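Local structure of phosphoribosylformylglycinamidine synthase 2 (Thermus thermophilus, 3VIU) at residues A[271-276]-A[355-360]; A[387-392]-A[581-586]. The protein belongs to the PurM-like (AIR synthase-related) family, with that family's paired N- and C-terminal domains present twice in one chain, and holds ADP and magnesium. All blocks are in the same frame, centred on the assembly; numbering follows the deposited sequence.

Contact 1. Residues A[271-276]-A[355-360]; sequences ELAHKS and VPTEAL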
loop_
_atom_site.group_PDB
_atom_site.type_symbol
_atom_site.label_atom_id
_atom_site.label_comp_id
_atom_site.label_asym_id
_atom_site.label_seq_id
_atom_site.Cartn_x
_atom_site.Cartn_y
_atom_site.Cartn_z
ATOM N N GLU A 271 -11.228 16.920 -13.292
ATOM C CA GLU A 271 -11.091 16.726 -11.857
ATOM C C GLU A 271 -10.643 18.058 -11.266
ATOM O O GLU A 271 -11.265 18.588 -10.344
ATOM C CB GLU A 271 -10.036 15.658 -11.580
ATOM C CG GLU A 271 -10.287 14.801 -10.356
ATOM C CD GLU A 271 -9.327 13.617 -10.289
ATOM O OE1 GLU A 271 -8.224 13.758 -9.710
ATOM O OE2 GLU A 271 -9.676 12.549 -10.841
ATOM N N LEU A 272 -9.559 18.597 -11.818
ATOM C CA LEU A 272 -9.011 19.870 -11.367
ATOM C C LEU A 272 -10.068 20.967 -11.419
ATOM O O LEU A 272 -10.185 21.773 -10.493
ATOM C CB LEU A 272 -7.810 20.263 -12.234
ATOM C CG LEU A 272 -7.220 21.661 -12.050
ATOM C CD1 LEU A 272 -6.943 21.937 -10.577
ATOM C CD2 LEU A 272 -5.942 21.774 -12.871
ATOM N N ALA A 273 -10.839 20.984 -12.503
ATOM C CA ALA A 273 -11.884 21.977 -12.688
ATOM C C ALA A 273 -13.008 21.795 -11.674
ATOM O O ALA A 273 -13.464 22.755 -11.048
ATOM C CB ALA A 273 -12.440 21.882 -14.095
ATOM N N HIS A 274 -13.447 20.554 -11.513
ATOM C CA HIS A 274 -14.526 20.239 -10.592
ATOM C C HIS A 274 -14.225 20.620 -9.134
ATOM O O HIS A 274 -15.070 21.208 -8.455
ATOM C CB HIS A 274 -14.851 18.752 -10.689
ATOM C CG HIS A 274 -16.057 18.348 -9.905
ATOM N ND1 HIS A 274 -17.318 18.832 -10.183
ATOM C CD2 HIS A 274 -16.194 17.525 -8.839
ATOM C CE1 HIS A 274 -18.179 18.325 -9.319
ATOM N NE2 HIS A 274 -17.524 17.529 -8.493
ATOM N N LYS A 275 -13.025 20.289 -8.661
ATOM C CA LYS A 275 -12.620 20.604 -7.291
ATOM C C LYS A 275 -12.458 22.103 -7.095
ATOM O O LYS A 275 -12.501 22.595 -5.969
ATOM C CB LYS A 275 -11.289 19.921 -6.942
ATOM C CG LYS A 275 -11.289 18.405 -7.103
ATOM C CD LYS A 275 -10.009 17.776 -6.564
ATOM C CE LYS A 275 -9.882 16.318 -7.004
ATOM N NZ LYS A 275 -11.153 15.569 -6.817
ATOM N N SER A 276 -12.263 22.824 -8.194
ATOM C CA SER A 276 -12.071 24.270 -8.135
ATOM C C SER A 276 -13.381 25.036 -8.288
ATOM O O SER A 276 -13.404 26.264 -8.212
ATOM C CB SER A 276 -11.086 24.711 -9.222
ATOM O OG SER A 276 -9.831 24.076 -9.066
ATOM N N VAL A 355 -18.992 19.109 -21.974
ATOM C CA VAL A 355 -19.872 18.452 -21.031
ATOM C C VAL A 355 -19.699 19.084 -19.666
ATOM O O VAL A 355 -18.610 19.544 -19.319
ATOM C CB VAL A 355 -19.555 16.951 -20.957
ATOM C CG1 VAL A 355 -19.395 16.395 -22.366
ATOM C CG2 VAL A 355 -18.302 16.718 -20.155
ATOM N N PRO A 356 -20.782 19.151 -18.880
ATOM C CA PRO A 356 -20.676 19.748 -17.547
ATOM C C PRO A 356 -19.683 18.956 -16.690
ATOM O O PRO A 356 -19.648 17.728 -16.750
ATOM C CB PRO A 356 -22.109 19.664 -17.019
ATOM C CG PRO A 356 -22.925 19.789 -18.268
ATOM C CD PRO A 356 -22.188 18.894 -19.235
ATOM N N THR A 357 -18.877 19.671 -15.908
ATOM C CA THR A 357 -17.884 19.048 -15.041
ATOM C C THR A 357 -18.536 18.054 -14.080
ATOM O O THR A 357 -18.088 16.914 -13.961
ATOM C CB THR A 357 -17.120 20.108 -14.222
ATOM O OG1 THR A 357 -18.046 20.856 -13.427
ATOM C CG2 THR A 357 -16.378 21.059 -15.144
ATOM N N GLU A 358 -19.596 18.484 -13.403
ATOM C CA GLU A 358 -20.297 17.613 -12.459
ATOM C C GLU A 358 -20.722 16.294 -13.098
ATOM O O GLU A 358 -20.598 15.229 -12.495
ATOM C CB GLU A 358 -21.544 18.300 -11.907
ATOM C CG GLU A 358 -22.255 17.457 -10.862
ATOM C CD GLU A 358 -23.655 17.938 -10.562
ATOM O OE1 GLU A 358 -24.530 17.802 -11.443
ATOM O OE2 GLU A 358 -23.877 18.451 -9.447
ATOM N N ALA A 359 -21.232 16.376 -14.321
ATOM C CA ALA A 359 -21.691 15.195 -15.036
ATOM C C ALA A 359 -20.571 14.183 -15.221
ATOM O O ALA A 359 -20.802 12.970 -15.219
ATOM C CB ALA A 359 -22.257 15.599 -16.400
ATOM N N LEU A 360 -19.353 14.693 -15.367
ATOM C CA LEU A 360 -18.191 13.848 -15.585
ATOM C C LEU A 360 -17.522 13.317 -14.313
ATOM O O LEU A 360 -16.996 12.207 -14.309
ATOM C CB LEU A 360 -17.173 14.619 -16.430
ATOM C CG LEU A 360 -16.545 13.886 -17.615
ATOM C CD1 LEU A 360 -17.589 13.066 -18.372
ATOM C CD2 LEU A 360 -15.912 14.907 -18.526
#
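Thr-357 faces both Ala-273 and His-274, and the two segments have their nearest CA pair here, with the CA atoms of His-274 and Thr-357 5.7 Å apart. Just before it, Pro-356 is the N-cap residue where strand 350-356 ends and helix 357-361 begins, so Thr-357 opens the helix with its CB directed at helix 264-275. Its two branches divide the work. The methyl CG2 meets the methyl of Ala-273, with CG2 of Thr-357 4.2 Å from CB of Ala-273. The hydroxyl, with chi1 at 59°, sits between the backbone N and the carbonyl carbon and arrives at the edge of the imidazole, in its plane. There OG1 of Thr-357 is 3.9 Å from ND1 of His-274, a neighbouring polar pair with no hydrogen bond between them. His-274 gets there with CG anti to its own backbone N (chi1 -173°), a setting that carries the ring across the gap.

Glu-358 comes next and offers mainly its backbone: CE1 of His-274 lies 3.9 Å from CA of Glu-358, an oblique approach to the ring, and 4.2 Å from CB of Glu-358. The carboxylate leads away, with OE2 of Glu-358 6.5 Å from NE2 of His-274. Two residues on, Leu-360 N bonds back to Thr-357 O.

The contact joins helix 264-275, part of an AIR synthase-related C-terminal domain, to the short helix 357-361, which directly follows edge strand 350-356 of a seven-stranded mixed sheet. Helices 12-22 and 28-37 pack on Val-355 and Ala-359, while Glu-271 and Leu-272 rest on strand 254-259, at the other edge of that sheet.

Contact 2. Residues A[387-392]-A[581-586]; sequences LEADPQ and YLLTGK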
loop_
_atom_site.group_PDB
_atom_site.type_symbol
_atom_site.label_atom_id
_atom_site.label_comp_id
_atom_site.label_asym_id
_atom_site.label_seq_id
_atom_site.Cartn_x
_atom_site.Cartn_y
_atom_site.Cartn_z
ATOM N N LEU A 387 -3.754 -32.516 15.307
ATOM C CA LEU A 387 -2.563 -32.637 14.479
ATOM C C LEU A 387 -1.329 -32.925 15.311
ATOM O O LEU A 387 -1.251 -32.546 16.478
ATOM C CB LEU A 387 -2.338 -31.350 13.687
ATOM C CG LEU A 387 -3.454 -30.934 12.732
ATOM C CD1 LEU A 387 -3.155 -29.556 12.180
ATOM C CD2 LEU A 387 -3.583 -31.956 11.608
ATOM N N GLU A 388 -0.363 -33.594 14.696
ATOM C CA GLU A 388 0.887 -33.925 15.359
ATOM C C GLU A 388 2.025 -33.925 14.354
ATOM O O GLU A 388 1.877 -34.399 13.225
ATOM C CB GLU A 388 0.794 -35.297 16.030
ATOM C CG GLU A 388 0.185 -35.263 17.420
ATOM C CD GLU A 388 0.137 -36.636 18.057
ATOM O OE1 GLU A 388 -0.137 -36.718 19.278
ATOM O OE2 GLU A 388 0.366 -37.632 17.332
ATOM N N ALA A 389 3.165 -33.392 14.770
ATOM C CA ALA A 389 4.322 -33.334 13.895
ATOM C C ALA A 389 5.569 -33.054 14.706
ATOM O O ALA A 389 5.491 -32.549 15.822
ATOM C CB ALA A 389 4.126 -32.248 12.845
ATOM N N ASP A 390 6.721 -33.392 14.144
ATOM C CA ASP A 390 7.977 -33.155 14.831
ATOM C C ASP A 390 8.339 -31.674 14.727
ATOM O O ASP A 390 8.684 -31.189 13.656
ATOM C CB ASP A 390 9.081 -34.021 14.220
ATOM C CG ASP A 390 10.454 -33.675 14.754
ATOM O OD1 ASP A 390 10.536 -33.102 15.859
ATOM O OD2 ASP A 390 11.454 -33.985 14.073
ATOM N N PRO A 391 8.246 -30.935 15.846
ATOM C CA PRO A 391 8.578 -29.506 15.815
ATOM C C PRO A 391 10.014 -29.214 15.365
ATOM O O PRO A 391 10.302 -28.122 14.879
ATOM C CB PRO A 391 8.277 -29.038 17.247
ATOM C CG PRO A 391 8.429 -30.286 18.068
ATOM C CD PRO A 391 7.812 -31.352 17.192
ATOM N N GLN A 392 10.910 -30.185 15.513
ATOM C CA GLN A 392 12.292 -29.991 15.081
ATOM C C GLN A 392 12.271 -29.707 13.594
ATOM O O GLN A 392 13.003 -28.855 13.098
ATOM C CB GLN A 392 13.131 -31.250 15.314
ATOM C CG GLN A 392 13.712 -31.410 16.717
ATOM C CD GLN A 392 14.736 -30.341 17.056
ATOM O OE1 GLN A 392 15.383 -29.781 16.173
ATOM N NE2 GLN A 392 14.897 -30.067 18.341
ATOM N N TYR A 581 -1.527 -25.107 6.931
ATOM C CA TYR A 581 -1.331 -25.283 5.499
ATOM C C TYR A 581 -0.175 -26.227 5.197
ATOM O O TYR A 581 -0.254 -27.031 4.276
ATOM C CB TYR A 581 -1.056 -23.942 4.824
ATOM C CG TYR A 581 -0.749 -24.078 3.356
ATOM C CD1 TYR A 581 -1.758 -24.363 2.436
ATOM C CD2 TYR A 581 0.552 -23.930 2.882
ATOM C CE1 TYR A 581 -1.480 -24.494 1.082
ATOM C CE2 TYR A 581 0.841 -24.059 1.528
ATOM C CZ TYR A 581 -0.180 -24.341 0.634
ATOM O OH TYR A 581 0.097 -24.471 -0.708
ATOM N N LEU A 582 0.898 -26.111 5.973
ATOM C CA LEU A 582 2.070 -26.953 5.790
ATOM C C LEU A 582 1.776 -28.416 6.094
ATOM O O LEU A 582 2.275 -29.303 5.408
ATOM C CB LEU A 582 3.215 -26.479 6.691
ATOM C CG LEU A 582 4.456 -27.380 6.677
ATOM C CD1 LEU A 582 5.272 -27.077 5.440
ATOM C CD2 LEU A 582 5.296 -27.154 7.929
ATOM N N LEU A 583 0.959 -28.667 7.114
ATOM C CA LEU A 583 0.638 -30.033 7.509
ATOM C C LEU A 583 -0.567 -30.695 6.825
ATOM O O LEU A 583 -0.647 -31.923 6.767
ATOM C CB LEU A 583 0.464 -30.098 9.032
ATOM C CG LEU A 583 1.704 -29.689 9.841
ATOM C CD1 LEU A 583 1.358 -29.666 11.324
ATOM C CD2 LEU A 583 2.855 -30.655 9.565
ATOM N N THR A 584 -1.501 -29.902 6.311
ATOM C CA THR A 584 -2.675 -30.476 5.656
ATOM C C THR A 584 -2.754 -30.083 4.193
ATOM O O THR A 584 -3.525 -30.656 3.423
ATOM C CB THR A 584 -3.978 -30.014 6.321
ATOM O OG1 THR A 584 -4.164 -28.612 6.077
ATOM C CG2 THR A 584 -3.936 -30.282 7.817
ATOM N N GLY A 585 -1.952 -29.103 3.810
ATOM C CA GLY A 585 -1.982 -28.642 2.440
ATOM C C GLY A 585 -3.244 -27.836 2.196
ATOM O O GLY A 585 -3.535 -27.454 1.068
ATOM N N LYS A 586 -3.991 -27.557 3.258
ATOM C CA LYS A 586 -5.234 -26.817 3.105
ATOM C C LYS A 586 -5.380 -25.627 4.049
ATOM O O LYS A 586 -4.565 -25.433 4.958
ATOM C CB LYS A 586 -6.408 -27.791 3.270
ATOM C CG LYS A 586 -6.296 -29.001 2.325
ATOM C CD LYS A 586 -7.592 -29.802 2.205
ATOM C CE LYS A 586 -7.881 -30.645 3.431
ATOM N NZ LYS A 586 -9.184 -31.357 3.287
#
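The C-terminal end of helix 578-584 supplies one half of this surface contact, where Leu-583 and Thr-584 meet Ala-389 and Leu-387 of the extended loop that runs into helix 391-399. Everything that crosses between them is apolar. The methyl of Ala-389 points at the fork of Leu-583 and touches both prongs, CB of Ala-389 lying 3.9 Å from CD2 and 4.1 Å from CD1 of Leu-583. Leu-583 presents that fork because its CG is anti to the carbonyl carbon (chi1 -60°). Farther back along the loop, Leu-387 and Thr-584 cross at about a right angle and meet through methyls, with CD2 of Leu-387 4.2 Å from CG2 of Thr-584.

Helix 578-584 lies in the second AIR synthase-related C-terminal domain of the chain. Local polar bonds shape the chain on both sides of the contact, at the end of this helix and the start of the other. Thr-584 makes an ST turn: its OG1 accepts from the backbone N of Lys-586 at 3.0 Å, and the same hydroxyl is hydrogen-bonded to Leu-580 O. With the oxygen engaged there, CG2 is the branch that meets the loop. Gly-585, with positive phi, is where the chain leaves the helix between these two residues. On the other segment Asp-390 is the N-cap of helix 391-399. Its OD1 takes the backbone N-H of Gln-392 at 3.0 Å, the donor lying well above the carboxylate plane.

Leu-650 of helix 650-653 touches both Leu-387 and Leu-583, adding a third element to the apolar patch. From helix 391-399, Arg-397 also packs against Leu-583, while Val-394 lies against Ala-389.

Overall arrangement
From the N terminus, the chain first reaches contact 1, where residues 271-276 and 355-360 close a loop of 78 residues, mixed helix and strand; both segments adjoin the seven-stranded sheet whose edges are strands 254-259 and 350-356. That loop is complete before contact 2 opens, so the two follow in series, neither nested nor crossed. Contact 2 spans 188 residues: from 387-392 the chain passes through the sheet of strands 422-424 to 538-548 and returns at 581-586. It ties the loop leading into helix 391-399 to the end of helix 578-584. The centres of contact 1 and contact 2 lie about 57 Å apart, on opposite sides of the chain's centre, and their nearest atoms about 40 Å apart.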